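Local structure of integron Cassette Protein Hfx_Cass5 (Unidentified, 3IF4) at residues Val40-Ser45 with Arg64-Pro69. The protein is of unknown function, an integron cassette product from the mobile metagenome that assembles as a pair of identical subunits. Residues are numbered along the deposited sequence; the frame is centred on the assembly and turned at random.
Sequences VTPGES and RSLHSP
Val40 and Leu66 form an antiparallel, hydrogen-bonded pair that joins the inner strands 38-42 and 65-67 of the sheet. Val40 N donates to Leu66 O over 2.7 Å in a nearly straight bond, whereas Leu66 N returns to Val40 O at 2.9 Å in a more bent bond (N-H...O 149°). That second donor lies tilted from the carbonyl plane. Ser68 and Ile38 continue the backbone pairing in one direction; in the other, no further backbone bond joins the segments beyond Thr41, and the next hydrogen-bonding position is Pro42, whose ring nitrogen carries no hydrogen. Its CD instead rests 3.5 Å from Arg64 O, and its CG meets Leu66 CD1 at 4.3 Å, on the same side of the sheet as Val40. Thr41 and Ser65 flank the bridge on the other side. Thr41 places its methyl CG2 anti to the backbone N (chi1 -54° for OG1) and 3.5 Å from Arg64 O, while OG1 packs against Ser65 CB at 3.7 Å.

Farther along, the Arg64 chain bends at chi3 (70°) and brings NH2 to 3.5 Å from Glu44 O, which lies at the guanidinium edge. NH1 is steered by Glu61, through a salt bridge, and by Gln46; Glu44 itself pairs with Lys23. Arg64 and Ser65 both face Asn60 in a G1 beta bulge. Val27 and Ile30 pack on Val40, Phe47 touches both Pro42 and Leu66, and Ile83 from helix 76-89 of the second subunit reaches Leu66. Strand 38-42 thus lies between 23-32 and 65-67, with 58-60 along the far edge of 65-67.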
loop_
_atom_site.group_PDB
_atom_site.type_symbol
_atom_site.label_atom_id
_atom_site.label_comp_id
_atom_site.label_asym_id
_atom_site.label_seq_id
_atom_site.Cartn_x
_atom_site.Cartn_y
_atom_site.Cartn_z
ATOM N N VAL A 40 -1.037 -12.120 11.902
ATOM C CA VAL A 40 -1.190 -13.563 11.867
ATOM C C VAL A 40 0.005 -14.208 12.576
ATOM O O VAL A 40 1.150 -14.078 12.137
ATOM C CB VAL A 40 -1.299 -14.113 10.426
ATOM C CG1 VAL A 40 -1.394 -15.641 10.453
ATOM C CG2 VAL A 40 -2.498 -13.516 9.708
ATOM N N THR A 41 -0.273 -14.879 13.688
ATOM C CA THR A 41 0.761 -15.508 14.496
ATOM C C THR A 41 0.800 -17.001 14.203
ATOM O O THR A 41 -0.116 -17.728 14.576
ATOM C CB THR A 41 0.479 -15.325 15.997
ATOM O OG1 THR A 41 0.292 -13.931 16.278
ATOM C CG2 THR A 41 1.630 -15.882 16.833
ATOM N N PRO A 42 1.859 -17.459 13.522
ATOM C CA PRO A 42 1.996 -18.872 13.169
ATOM C C PRO A 42 2.212 -19.713 14.421
ATOM O O PRO A 42 2.692 -19.203 15.431
ATOM C CB PRO A 42 3.252 -18.900 12.295
ATOM C CG PRO A 42 3.528 -17.461 11.931
ATOM C CD PRO A 42 3.015 -16.665 13.076
ATOM N N GLY A 43 1.852 -20.988 14.349
ATOM C CA GLY A 43 1.998 -21.885 15.478
ATOM C C GLY A 43 3.441 -22.143 15.867
ATOM O O GLY A 43 3.741 -22.291 17.045
ATOM N N GLU A 44 4.337 -22.190 14.884
ATOM C CA GLU A 44 5.710 -22.608 15.149
ATOM C C GLU A 44 6.762 -21.963 14.245
ATOM O O GLU A 44 7.878 -21.711 14.678
ATOM C CB GLU A 44 5.825 -24.143 15.101
ATOM C CG GLU A 44 5.008 -24.814 13.998
ATOM C CD GLU A 44 4.964 -26.340 14.120
ATOM O OE1 GLU A 44 5.844 -26.920 14.797
ATOM O OE2 GLU A 44 4.050 -26.961 13.529
ATOM N N SER A 45 6.412 -21.691 12.994
ATOM C CA SER A 45 7.393 -21.155 12.057
ATOM C C SER A 45 7.699 -19.667 12.271
ATOM O O SER A 45 6.869 -18.915 12.788
ATOM C CB SER A 45 6.936 -21.391 10.620
ATOM O OG SER A 45 6.860 -22.773 10.342
ATOM N N ARG A 64 6.403 -12.227 17.198
ATOM C CA ARG A 64 6.451 -13.392 16.314
ATOM C C ARG A 64 5.207 -13.503 15.426
ATOM O O ARG A 64 4.513 -14.523 15.418
ATOM C CB ARG A 64 6.679 -14.681 17.124
ATOM C CG ARG A 64 8.108 -14.822 17.642
ATOM C CD ARG A 64 8.336 -16.123 18.396
ATOM N NE ARG A 64 8.307 -17.302 17.528
ATOM C CZ ARG A 64 9.297 -17.663 16.713
ATOM N NH1 ARG A 64 10.402 -16.929 16.633
ATOM N NH2 ARG A 64 9.177 -18.756 15.969
ATOM N N SER A 65 4.935 -12.453 14.663
ATOM C CA SER A 65 3.752 -12.442 13.814
ATOM C C SER A 65 4.024 -11.820 12.452
ATOM O O SER A 65 4.866 -10.935 12.319
ATOM C CB SER A 65 2.622 -11.678 14.509
ATOM O OG SER A 65 3.039 -10.359 14.856
ATOM N N LEU A 66 3.311 -12.314 11.448
ATOM C CA LEU A 66 3.231 -11.677 10.154
ATOM C C LEU A 66 2.161 -10.610 10.277
ATOM O O LEU A 66 1.140 -10.844 10.918
ATOM C CB LEU A 66 2.804 -12.683 9.096
ATOM C CG LEU A 66 3.735 -13.875 8.903
ATOM C CD1 LEU A 66 2.971 -15.115 8.416
ATOM C CD2 LEU A 66 4.859 -13.498 7.948
ATOM N N HIS A 67 2.377 -9.444 9.670
ATOM C CA HIS A 67 1.367 -8.394 9.741
ATOM C C HIS A 67 1.311 -7.511 8.502
ATOM O O HIS A 67 2.253 -7.454 7.711
ATOM C CB HIS A 67 1.546 -7.545 11.001
ATOM C CG HIS A 67 2.804 -6.733 11.014
ATOM N ND1 HIS A 67 2.952 -5.578 10.275
ATOM C CD2 HIS A 67 3.968 -6.903 11.685
ATOM C CE1 HIS A 67 4.156 -5.075 10.485
ATOM N NE2 HIS A 67 4.791 -5.858 11.339
ATOM N N SER A 68 0.184 -6.826 8.350
ATOM C CA SER A 68 -0.035 -5.907 7.246
ATOM C C SER A 68 0.462 -4.524 7.633
ATOM O O SER A 68 0.891 -4.314 8.765
ATOM C CB SER A 68 -1.528 -5.840 6.921
ATOM O OG SER A 68 -2.258 -5.220 7.968
ATOM N N PRO A 69 0.420 -3.578 6.685
ATOM C CA PRO A 69 0.634 -2.169 7.020
ATOM C C PRO A 69 -0.619 -1.633 7.692
ATOM O O PRO A 69 -1.588 -2.379 7.848
ATOM C CB PRO A 69 0.790 -1.499 5.653
ATOM C CG PRO A 69 1.006 -2.612 4.674
ATOM C CD PRO A 69 0.286 -3.784 5.237
#